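PDB 4I5J: Serine/threonine-protein phosphatase 2A regulatory subunit B'' subunit alpha from Homo sapiens, which serves as a calcium-binding B'' regulatory subunit of protein phosphatase 2A and might modulate the substrate selectivity, activity and cellular location of the catalytic enzyme. Local coordinates for residues Cys120-Leu125 and Met171-Phe176; Glu152-Gly157 and Glu193-Cys198; Asp11-Phe16 and Glu84-Asn89; Leu91-Leu96 and Ile106-Ser111. All blocks are in the same frame, centred on the assembly; numbering follows the deposited sequence.

Contact 1: residues Cys120-Leu125 and Met171-Phe176; sequences CKFWEL and MSYADF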
# COMPACT_ATOMS: atom_id res chain seq x y z
N CYS A 120 -9.21 -8.08 10.80
CA CYS A 120 -9.96 -7.45 11.89
C CYS A 120 -10.11 -5.96 11.71
O CYS A 120 -11.15 -5.39 12.06
CB CYS A 120 -9.32 -7.75 13.24
SG CYS A 120 -9.39 -9.53 13.61
N LYS A 121 -9.07 -5.32 11.18
CA LYS A 121 -9.13 -3.90 10.94
C LYS A 121 -10.16 -3.61 9.87
O LYS A 121 -10.94 -2.66 10.01
CB LYS A 121 -7.76 -3.33 10.59
CG LYS A 121 -6.89 -3.11 11.83
CD LYS A 121 -5.50 -2.62 11.44
CE LYS A 121 -4.61 -2.45 12.66
NZ LYS A 121 -3.17 -2.24 12.27
N PHE A 122 -10.20 -4.44 8.83
CA PHE A 122 -11.22 -4.30 7.78
C PHE A 122 -12.62 -4.48 8.38
O PHE A 122 -13.54 -3.71 8.10
CB PHE A 122 -11.01 -5.32 6.67
CG PHE A 122 -12.04 -5.23 5.56
CD1 PHE A 122 -11.89 -4.29 4.54
CD2 PHE A 122 -13.15 -6.07 5.55
CE1 PHE A 122 -12.85 -4.19 3.51
CE2 PHE A 122 -14.11 -5.97 4.54
CZ PHE A 122 -13.96 -5.04 3.51
N TRP A 123 -12.76 -5.50 9.22
CA TRP A 123 -14.02 -5.82 9.85
C TRP A 123 -14.54 -4.61 10.64
O TRP A 123 -15.70 -4.24 10.53
CB TRP A 123 -13.86 -7.03 10.78
CG TRP A 123 -15.11 -7.29 11.53
CD1 TRP A 123 -15.47 -6.77 12.73
CD2 TRP A 123 -16.19 -8.12 11.10
NE1 TRP A 123 -16.72 -7.22 13.08
CE2 TRP A 123 -17.19 -8.05 12.08
CE3 TRP A 123 -16.42 -8.90 9.96
CZ2 TRP A 123 -18.39 -8.75 11.98
CZ3 TRP A 123 -17.62 -9.59 9.86
CH2 TRP A 123 -18.58 -9.51 10.86
N GLU A 124 -13.67 -4.02 11.46
CA GLU A 124 -14.00 -2.82 12.23
C GLU A 124 -14.48 -1.63 11.37
O GLU A 124 -15.35 -0.87 11.79
CB GLU A 124 -12.80 -2.40 13.08
CG GLU A 124 -13.01 -1.19 13.98
CD GLU A 124 -11.86 -0.95 14.96
OE1 GLU A 124 -10.68 -1.11 14.57
OE2 GLU A 124 -12.13 -0.62 16.14
N LEU A 125 -13.93 -1.48 10.17
CA LEU A 125 -14.25 -0.33 9.31
C LEU A 125 -15.45 -0.55 8.39
O LEU A 125 -16.04 0.41 7.87
CB LEU A 125 -13.04 0.01 8.45
CG LEU A 125 -11.88 0.66 9.20
CD1 LEU A 125 -10.71 0.75 8.26
CD2 LEU A 125 -12.29 2.06 9.66
N MET A 171 -14.37 1.07 -1.24
CA MET A 171 -13.07 0.40 -1.21
C MET A 171 -13.27 -1.10 -0.90
O MET A 171 -13.88 -1.47 0.12
CB MET A 171 -12.17 1.04 -0.14
CG MET A 171 -10.85 0.29 0.08
SD MET A 171 -9.83 1.04 1.37
CE MET A 171 -9.08 2.37 0.45
N SER A 172 -12.74 -1.96 -1.77
CA SER A 172 -12.88 -3.40 -1.59
C SER A 172 -11.91 -3.87 -0.53
O SER A 172 -11.02 -3.12 -0.10
CB SER A 172 -12.58 -4.13 -2.90
OG SER A 172 -11.22 -3.94 -3.27
N TYR A 173 -12.05 -5.14 -0.14
CA TYR A 173 -11.11 -5.75 0.79
C TYR A 173 -9.67 -5.69 0.26
O TYR A 173 -8.72 -5.35 0.99
CB TYR A 173 -11.51 -7.22 1.10
CG TYR A 173 -10.50 -7.83 2.05
CD1 TYR A 173 -10.53 -7.54 3.40
CD2 TYR A 173 -9.48 -8.64 1.58
CE1 TYR A 173 -9.59 -8.08 4.28
CE2 TYR A 173 -8.53 -9.18 2.44
CZ TYR A 173 -8.59 -8.89 3.78
OH TYR A 173 -7.62 -9.40 4.61
N ALA A 174 -9.49 -6.03 -1.02
CA ALA A 174 -8.16 -6.11 -1.61
C ALA A 174 -7.51 -4.75 -1.57
O ALA A 174 -6.35 -4.60 -1.15
CB ALA A 174 -8.24 -6.63 -3.05
N ASP A 175 -8.25 -3.73 -1.99
CA ASP A 175 -7.73 -2.38 -1.96
C ASP A 175 -7.46 -1.86 -0.55
O ASP A 175 -6.60 -1.00 -0.34
CB ASP A 175 -8.64 -1.45 -2.73
CG ASP A 175 -8.40 -1.55 -4.22
OD1 ASP A 175 -7.21 -1.67 -4.64
OD2 ASP A 175 -9.39 -1.53 -4.96
N PHE A 176 -8.21 -2.37 0.42
CA PHE A 176 -7.97 -1.99 1.80
C PHE A 176 -6.60 -2.49 2.25
O PHE A 176 -5.89 -1.79 2.98
CB PHE A 176 -9.06 -2.54 2.73
CG PHE A 176 -8.78 -2.25 4.17
CD1 PHE A 176 -8.85 -0.96 4.65
CD2 PHE A 176 -8.40 -3.26 5.02
CE1 PHE A 176 -8.58 -0.67 5.97
CE2 PHE A 176 -8.14 -3.00 6.35
CZ PHE A 176 -8.21 -1.69 6.83

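Contact 2: residues Glu152-Gly157 and Glu193-Cys198; sequences ERIFSG and EYWFRC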
# COMPACT_ATOMS: atom_id res chain seq x y z
N GLU A 152 -10.30 11.40 0.05
CA GLU A 152 -10.98 11.66 -1.21
C GLU A 152 -10.08 11.26 -2.39
O GLU A 152 -10.55 10.69 -3.38
CB GLU A 152 -11.39 13.14 -1.30
CG GLU A 152 -12.15 13.54 -2.54
CD GLU A 152 -12.69 14.96 -2.45
OE1 GLU A 152 -12.53 15.60 -1.38
OE2 GLU A 152 -13.29 15.44 -3.44
N ARG A 153 -8.79 11.53 -2.27
CA ARG A 153 -7.85 11.12 -3.32
C ARG A 153 -7.74 9.59 -3.42
O ARG A 153 -7.68 9.03 -4.51
CB ARG A 153 -6.48 11.76 -3.10
CG ARG A 153 -6.46 13.29 -3.34
CD ARG A 153 -6.68 13.61 -4.81
NE ARG A 153 -5.63 12.98 -5.60
CZ ARG A 153 -5.79 12.54 -6.85
NH1 ARG A 153 -6.97 12.67 -7.45
NH2 ARG A 153 -4.78 11.98 -7.48
N ILE A 154 -7.70 8.92 -2.29
CA ILE A 154 -7.71 7.46 -2.29
C ILE A 154 -8.92 6.93 -3.05
O ILE A 154 -8.82 5.98 -3.81
CB ILE A 154 -7.70 6.92 -0.88
CG1 ILE A 154 -6.31 7.09 -0.26
CG2 ILE A 154 -8.14 5.46 -0.86
CD1 ILE A 154 -6.37 7.17 1.29
N PHE A 155 -10.06 7.59 -2.87
CA PHE A 155 -11.31 7.14 -3.48
C PHE A 155 -11.52 7.71 -4.89
O PHE A 155 -12.58 7.51 -5.49
CB PHE A 155 -12.49 7.49 -2.58
CG PHE A 155 -12.72 6.49 -1.50
CD1 PHE A 155 -13.76 5.58 -1.60
CD2 PHE A 155 -11.89 6.43 -0.39
CE1 PHE A 155 -13.98 4.64 -0.61
CE2 PHE A 155 -12.10 5.48 0.59
CZ PHE A 155 -13.16 4.59 0.49
N SER A 156 -10.49 8.38 -5.41
CA SER A 156 -10.54 9.05 -6.72
C SER A 156 -10.18 8.14 -7.88
O SER A 156 -10.43 8.48 -9.04
CB SER A 156 -9.52 10.19 -6.76
OG SER A 156 -8.19 9.67 -6.73
N GLY A 157 -9.54 7.03 -7.59
CA GLY A 157 -9.03 6.16 -8.63
C GLY A 157 -7.52 6.31 -8.80
O GLY A 157 -6.90 5.59 -9.59
N GLU A 193 5.04 5.48 -3.35
CA GLU A 193 4.39 5.74 -4.63
C GLU A 193 2.89 5.93 -4.44
O GLU A 193 2.27 6.81 -5.05
CB GLU A 193 4.65 4.61 -5.63
CG GLU A 193 3.85 4.82 -6.89
CD GLU A 193 4.41 4.06 -8.05
OE1 GLU A 193 5.43 3.35 -7.85
OE2 GLU A 193 3.84 4.16 -9.16
N TYR A 194 2.33 5.11 -3.55
CA TYR A 194 0.90 5.14 -3.24
C TYR A 194 0.50 6.54 -2.77
O TYR A 194 -0.47 7.12 -3.29
CB TYR A 194 0.61 4.08 -2.17
CG TYR A 194 -0.84 3.89 -1.77
CD1 TYR A 194 -1.58 2.83 -2.27
CD2 TYR A 194 -1.46 4.75 -0.86
CE1 TYR A 194 -2.90 2.63 -1.89
CE2 TYR A 194 -2.78 4.55 -0.47
CZ TYR A 194 -3.49 3.49 -1.00
OH TYR A 194 -4.81 3.28 -0.64
N TRP A 195 1.23 7.11 -1.82
CA TRP A 195 0.90 8.45 -1.33
C TRP A 195 1.25 9.52 -2.34
O TRP A 195 0.59 10.56 -2.41
CB TRP A 195 1.55 8.74 0.02
CG TRP A 195 1.07 7.77 1.03
CD1 TRP A 195 1.81 6.81 1.65
CD2 TRP A 195 -0.28 7.60 1.47
NE1 TRP A 195 1.00 6.06 2.47
CE2 TRP A 195 -0.29 6.53 2.38
CE3 TRP A 195 -1.48 8.26 1.19
CZ2 TRP A 195 -1.45 6.11 3.04
CZ3 TRP A 195 -2.64 7.84 1.83
CH2 TRP A 195 -2.62 6.77 2.75
N PHE A 196 2.26 9.26 -3.16
CA PHE A 196 2.60 10.20 -4.22
C PHE A 196 1.46 10.30 -5.22
O PHE A 196 1.08 11.39 -5.61
CB PHE A 196 3.88 9.80 -4.94
CG PHE A 196 4.32 10.80 -5.97
CD1 PHE A 196 5.24 11.80 -5.64
CD2 PHE A 196 3.80 10.77 -7.26
CE1 PHE A 196 5.64 12.73 -6.57
CE2 PHE A 196 4.19 11.72 -8.20
CZ PHE A 196 5.11 12.70 -7.87
N ARG A 197 0.90 9.16 -5.64
CA ARG A 197 -0.22 9.19 -6.58
C ARG A 197 -1.43 9.90 -5.98
O ARG A 197 -2.24 10.51 -6.70
CB ARG A 197 -0.62 7.75 -6.93
CG ARG A 197 0.22 7.11 -7.98
CD ARG A 197 0.12 5.59 -7.90
NE ARG A 197 0.82 5.01 -9.03
CZ ARG A 197 0.21 4.40 -10.04
NH1 ARG A 197 -1.11 4.26 -10.04
NH2 ARG A 197 0.94 3.90 -11.03
N CYS A 198 -1.61 9.78 -4.66
CA CYS A 198 -2.73 10.48 -4.03
C CYS A 198 -2.49 11.99 -4.01
O CYS A 198 -3.41 12.77 -4.23
CB CYS A 198 -2.97 9.99 -2.61
SG CYS A 198 -3.59 8.32 -2.54

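Contact 3: residues Asp11-Phe16 and Glu84-Asn89; sequences DDASKF and EIRKSN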
# COMPACT_ATOMS: atom_id res chain seq x y z
N ASP A 11 16.44 -17.89 -16.18
CA ASP A 11 16.72 -17.89 -14.76
C ASP A 11 15.52 -18.43 -13.96
O ASP A 11 14.52 -18.85 -14.55
CB ASP A 11 17.18 -16.51 -14.29
CG ASP A 11 16.12 -15.42 -14.45
OD1 ASP A 11 14.99 -15.70 -14.90
OD2 ASP A 11 16.43 -14.26 -14.09
N ASP A 12 15.65 -18.43 -12.63
CA ASP A 12 14.61 -18.93 -11.74
C ASP A 12 13.33 -18.16 -11.94
O ASP A 12 12.24 -18.73 -11.97
CB ASP A 12 15.06 -18.82 -10.27
CG ASP A 12 16.17 -19.80 -9.90
OD1 ASP A 12 16.66 -20.50 -10.81
OD2 ASP A 12 16.57 -19.84 -8.72
N ALA A 13 13.46 -16.84 -12.08
CA ALA A 13 12.32 -15.96 -12.28
C ALA A 13 11.58 -16.35 -13.55
O ALA A 13 10.38 -16.54 -13.53
CB ALA A 13 12.79 -14.51 -12.35
N SER A 14 12.32 -16.50 -14.64
CA SER A 14 11.76 -16.91 -15.93
C SER A 14 11.06 -18.28 -15.88
O SER A 14 9.98 -18.44 -16.46
CB SER A 14 12.83 -16.91 -17.01
OG SER A 14 13.20 -15.58 -17.34
N LYS A 15 11.67 -19.24 -15.20
CA LYS A 15 11.05 -20.56 -15.07
C LYS A 15 9.81 -20.51 -14.17
O LYS A 15 8.85 -21.24 -14.38
CB LYS A 15 12.03 -21.59 -14.52
CG LYS A 15 13.26 -21.87 -15.41
CD LYS A 15 14.29 -22.71 -14.62
CE LYS A 15 15.64 -22.84 -15.34
NZ LYS A 15 16.64 -23.58 -14.50
N PHE A 16 9.85 -19.66 -13.15
CA PHE A 16 8.69 -19.52 -12.28
C PHE A 16 7.50 -18.99 -13.06
O PHE A 16 6.38 -19.49 -12.93
CB PHE A 16 9.00 -18.58 -11.12
CG PHE A 16 7.84 -18.35 -10.19
CD1 PHE A 16 7.55 -19.26 -9.19
CD2 PHE A 16 7.03 -17.23 -10.32
CE1 PHE A 16 6.48 -19.06 -8.33
CE2 PHE A 16 5.96 -17.02 -9.47
CZ PHE A 16 5.68 -17.93 -8.47
N GLU A 84 10.57 -8.28 -12.27
CA GLU A 84 10.01 -7.95 -10.97
C GLU A 84 10.24 -9.05 -9.95
O GLU A 84 10.52 -8.77 -8.78
CB GLU A 84 8.53 -7.59 -11.11
CG GLU A 84 8.36 -6.30 -11.90
CD GLU A 84 6.91 -5.92 -12.09
OE1 GLU A 84 6.05 -6.82 -12.02
OE2 GLU A 84 6.65 -4.72 -12.32
N ILE A 85 10.15 -10.30 -10.37
CA ILE A 85 10.39 -11.38 -9.43
C ILE A 85 11.86 -11.43 -9.04
O ILE A 85 12.21 -11.64 -7.86
CB ILE A 85 9.94 -12.72 -9.98
CG1 ILE A 85 8.43 -12.74 -10.08
CG2 ILE A 85 10.37 -13.85 -9.04
CD1 ILE A 85 7.89 -14.02 -10.56
N ARG A 86 12.71 -11.20 -10.04
CA ARG A 86 14.16 -11.27 -9.87
C ARG A 86 14.65 -10.22 -8.88
O ARG A 86 15.59 -10.45 -8.14
CB ARG A 86 14.82 -11.08 -11.23
CG ARG A 86 16.31 -11.35 -11.31
CD ARG A 86 16.81 -11.03 -12.73
NE ARG A 86 15.99 -11.69 -13.74
CZ ARG A 86 15.45 -11.10 -14.80
NH1 ARG A 86 15.65 -9.80 -15.02
NH2 ARG A 86 14.71 -11.81 -15.65
N LYS A 87 13.99 -9.06 -8.84
CA LYS A 87 14.37 -8.01 -7.88
C LYS A 87 13.70 -8.13 -6.51
O LYS A 87 13.96 -7.32 -5.62
CB LYS A 87 14.12 -6.62 -8.47
CG LYS A 87 15.02 -6.29 -9.67
CD LYS A 87 14.49 -5.09 -10.44
CE LYS A 87 15.36 -4.81 -11.67
NZ LYS A 87 14.88 -3.62 -12.43
N SER A 88 12.88 -9.16 -6.32
CA SER A 88 12.17 -9.36 -5.07
C SER A 88 12.73 -10.55 -4.29
O SER A 88 13.55 -11.30 -4.81
CB SER A 88 10.69 -9.62 -5.35
OG SER A 88 10.49 -10.97 -5.75
N ASN A 89 12.26 -10.74 -3.06
CA ASN A 89 12.62 -11.94 -2.30
C ASN A 89 11.53 -12.99 -2.34
O ASN A 89 11.44 -13.83 -1.44
CB ASN A 89 12.93 -11.59 -0.82
CG ASN A 89 11.71 -11.09 -0.06
OD1 ASN A 89 10.68 -10.82 -0.66
ND2 ASN A 89 11.83 -10.99 1.26

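Contact 4: residues Leu91-Leu96 and Ile106-Ser111; sequences LQTLAL and ITDYFS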
# COMPACT_ATOMS: atom_id res chain seq x y z
N LEU A 91 10.89 -15.65 -4.48
CA LEU A 91 11.30 -17.04 -4.69
C LEU A 91 12.05 -17.53 -3.48
O LEU A 91 11.82 -18.64 -3.03
CB LEU A 91 12.10 -17.20 -5.97
CG LEU A 91 11.29 -16.95 -7.25
CD1 LEU A 91 12.11 -17.28 -8.49
CD2 LEU A 91 10.02 -17.78 -7.22
N GLN A 92 12.93 -16.69 -2.91
CA GLN A 92 13.62 -17.05 -1.66
C GLN A 92 12.62 -17.32 -0.53
O GLN A 92 12.79 -18.25 0.25
CB GLN A 92 14.59 -15.96 -1.22
CG GLN A 92 15.14 -16.19 0.18
CD GLN A 92 15.68 -14.92 0.79
OE1 GLN A 92 15.55 -13.83 0.22
NE2 GLN A 92 16.27 -15.06 1.96
N THR A 93 11.58 -16.51 -0.44
CA THR A 93 10.57 -16.72 0.59
C THR A 93 9.84 -18.06 0.39
O THR A 93 9.46 -18.73 1.35
CB THR A 93 9.54 -15.56 0.61
OG1 THR A 93 10.20 -14.33 0.93
CG2 THR A 93 8.48 -15.81 1.67
N LEU A 94 9.63 -18.46 -0.86
CA LEU A 94 9.07 -19.79 -1.13
C LEU A 94 10.03 -20.86 -0.64
O LEU A 94 9.62 -21.84 -0.03
CB LEU A 94 8.81 -19.98 -2.62
CG LEU A 94 7.58 -19.28 -3.17
CD1 LEU A 94 7.23 -19.84 -4.56
CD2 LEU A 94 6.44 -19.46 -2.20
N ALA A 95 11.31 -20.66 -0.90
CA ALA A 95 12.32 -21.61 -0.43
C ALA A 95 12.31 -21.73 1.10
O ALA A 95 12.50 -22.82 1.65
CB ALA A 95 13.69 -21.21 -0.94
N LEU A 96 12.06 -20.61 1.78
CA LEU A 96 12.05 -20.60 3.25
C LEU A 96 10.74 -21.18 3.78
O LEU A 96 10.71 -21.81 4.83
CB LEU A 96 12.24 -19.17 3.79
CG LEU A 96 13.58 -18.45 3.58
CD1 LEU A 96 13.47 -16.99 4.04
CD2 LEU A 96 14.72 -19.14 4.33
N ILE A 106 7.20 -16.56 8.74
CA ILE A 106 7.35 -16.05 7.39
C ILE A 106 6.61 -14.72 7.30
O ILE A 106 5.44 -14.66 6.91
CB ILE A 106 6.82 -17.01 6.31
CG1 ILE A 106 7.38 -18.42 6.50
CG2 ILE A 106 7.24 -16.51 4.96
CD1 ILE A 106 8.87 -18.50 6.26
N THR A 107 7.31 -13.65 7.68
CA THR A 107 6.69 -12.35 7.84
C THR A 107 6.55 -11.60 6.51
O THR A 107 5.80 -10.62 6.43
CB THR A 107 7.47 -11.50 8.87
OG1 THR A 107 8.84 -11.45 8.47
CG2 THR A 107 7.37 -12.13 10.28
N ASP A 108 7.27 -12.03 5.48
CA ASP A 108 7.01 -11.49 4.15
C ASP A 108 5.92 -12.33 3.51
O ASP A 108 6.03 -13.55 3.47
CB ASP A 108 8.25 -11.51 3.27
CG ASP A 108 9.37 -10.62 3.81
OD1 ASP A 108 9.08 -9.55 4.37
OD2 ASP A 108 10.54 -11.01 3.65
N TYR A 109 4.87 -11.66 3.02
CA TYR A 109 3.78 -12.27 2.24
C TYR A 109 2.84 -13.16 3.03
O TYR A 109 1.65 -12.90 3.05
CB TYR A 109 4.27 -13.05 1.02
CG TYR A 109 5.33 -12.33 0.22
CD1 TYR A 109 6.64 -12.80 0.22
CD2 TYR A 109 5.03 -11.19 -0.53
CE1 TYR A 109 7.62 -12.16 -0.49
CE2 TYR A 109 6.04 -10.52 -1.24
CZ TYR A 109 7.33 -11.03 -1.20
OH TYR A 109 8.37 -10.45 -1.88
N PHE A 110 3.38 -14.19 3.69
CA PHE A 110 2.59 -15.35 4.09
C PHE A 110 2.00 -15.40 5.48
O PHE A 110 1.11 -16.23 5.74
CB PHE A 110 3.39 -16.64 3.88
CG PHE A 110 3.58 -16.96 2.44
CD1 PHE A 110 4.75 -16.63 1.79
CD2 PHE A 110 2.56 -17.56 1.72
CE1 PHE A 110 4.91 -16.90 0.44
CE2 PHE A 110 2.72 -17.85 0.37
CZ PHE A 110 3.88 -17.51 -0.27
N SER A 111 2.50 -14.56 6.37
CA SER A 111 2.15 -14.63 7.79
C SER A 111 0.67 -14.66 8.00
O SER A 111 -0.03 -13.80 7.46
CB SER A 111 2.70 -13.43 8.52
OG SER A 111 2.18 -13.35 9.84
O HOH W 1 11.30 -13.53 3.24

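Contact 1: residues Cys120-Leu125 and Met171-Phe176
F122, near the end of helix 112-125, and Y173, in the first turn of helix 173-184, mark the closest backbone approach, with CA atoms 7.1 Å apart. Aromatic side chains carry most of the contact. The F122 ring projects toward the second helix with CG anti to the backbone N (chi1 180°), and Y173 presents a ring edge to one of its faces in a T-shaped pair. The two planes stand at 81°, and Y173 CD1 lies 3.5 Å from F122 CG, over the rim of the ring and not its middle. Y173 CB adds a CH-pi contact over the ring, 4.3 Å from the F122 centroid. F176 completes the cluster from the edge of F122, its CD2 lying 3.7 Å from F122 CD1. This pair is oblique, the planes being 59° apart. The far end of the F176 ring reaches the helix backbone, CE2 standing 3.5 Å from F122 N, while L125 brings one methyl across it, CD1 to F176 CE1 at 3.4 Å. Behind the cluster S172 is the N-cap of helix 173-184: its OG accepts a nearly straight bond from D175 N (3.2 Å). The polar tips lead elsewhere, Y173 OH to T63 and K121 NZ to E184 in a salt bridge. Within this EF-hand pair region, helix 54-72 touches the flank of Y173, and I133 of the short strand 133-134 packs on F122, L125 and F176 while pairing through its backbone with M171, consistent with the short antiparallel pairing between the loops of paired EF hands.

Contact 2: residues Glu152-Gly157 and Glu193-Cys198
I154, on the last turn of helix 148-154, meets Y194, W195 and C198 in the apolar centre of this contact; they lie on helix 189-199, the entering helix of the calcium-binding EF hand, whose loop begins at D200 and leads to helix 209-226. The two branches of the isoleucine divide the work. The outer methyl, CD1, reaches the benzo part of the indole, 3.8 Å from W195 CZ3, whereas CG1 lies 3.8 Å from C198 SG, and CG2 lies beside the Y194 hydroxyl. On the second helix Y194 CD2 also sits over the centre of the W195 ring system, covering that indole from one side; its NE1 is bonded to S182 O. F179 of helix 173-184 closes on both I154 and Y194.

Further out the helices come close enough for the CB atoms of R153 and C198 to touch, and the contact turns polar. R153 folds its chain at chi2 and chi3 (-68° and -59°), which brings the guanidinium round to the carboxyl end of helix 189-199, the R153 side chain being about 8 Å from the bound calcium. Its positive charge probably suits that helix end and the nearby calcium ligand D200. NE points almost straight, in the guanidinium plane, at C198 O (2.6 Å), and NH2 gives a more bent bond to R197 O at 3.0 Å.

Contact 3: residues Asp11-Phe16 and Glu84-Asn89
A13 and I85 form the close-packed side of this contact, where helix 12-20 leans on helix 82-86 in the EF-hand domain at the start of the chain. The small side chain of A13 lets the backbones approach to 5.6 Å between the CA atoms of A13 and R86, and A13 CB rests 4.1 Å from I85 CB. One turn further along, F16 has CG anti to the backbone N (chi1 178°), which brings its ring to the tip of I85; the two side chains cross at about a right angle, with I85 CD1 3.3 Å from F16 CD2. L91 of helix 90-97 packs against both F16 and I85, extending this apolar patch.

The opposite character appears at the outer margin, where the exposed R86 bends at chi3 to meet D11. Here a single salt bridge does the joining: R86 NE donates to D11 OD2 at 2.6 Å, the N-H...O angle being only 142° and the carboxylate and guanidinium planes turned 44° from each other. D11 is also the N-cap of helix 12-20, and its two oxygens have separate tasks. While OD2 faces the arginine, OD1 accepts the N-H of S14 nearly along the C-O axis, 2.8 Å from S14 N.

Contact 4: residues Leu91-Leu96 and Ile106-Ser111
T93 meets its neighbours through a torsion that sets CG2 anti to the backbone N and OG1 beside it (chi1 -62°), and so sends methyl and hydroxyl to different partners. The methyl packs among I106, F110 and the D108 carbonyl: T93 CG2 is 3.6 Å from I106 CG2, the two side chains sliding past each other in opposite directions, and 3.8 Å from F110 CD1 at the edge of that ring. Y109, whose phi is positive (71°), takes the hydroxyl: T93 OG1 lies at the edge of its ring, close to the plane, 3.7 Å from Y109 CE1. The segment 106-111 belongs to the irregular chain between helix 90-97 and helix 112-125, and it packs back on the first of them, a helix of the EF-hand domain. L94 extends the patch by bringing CD2 obliquely to F110 CZ (3.8 Å), and L96 rests its CB on I106 CD1. On the polar side one water donates to T93 OG1 and to D108 OD2, each at 2.7 Å. T93 OG1 and D108 OD2 also bond to N89, through its O and its ND2 respectively, and N89 OD1 bonds to Y109 OH.

Along the chain, contact 3 closes before contact 4 opens; both precede contacts 1 and 2, whose segments interleave. The chain thus has two neighbourhoods. Contacts 3 and 4, with centres about 14 Å apart, touch where L91 packs on F16 and I85 and where N89 bonds to D108 and Y109; helices 82-86 and 90-97 follow each other. Contacts 1 and 2, centres about 17 Å apart, lie in the EF-hand pair region and meet where M171 packs on I154 and F155; helices 173-184 and 189-199 are consecutive there. Contact 2 is the one beside the calcium loop, across the chain's centre from contacts 3 and 4, about 29 and 28 Å away centre to centre. The calcium site thus lies in the later helical unit of this regulatory fragment.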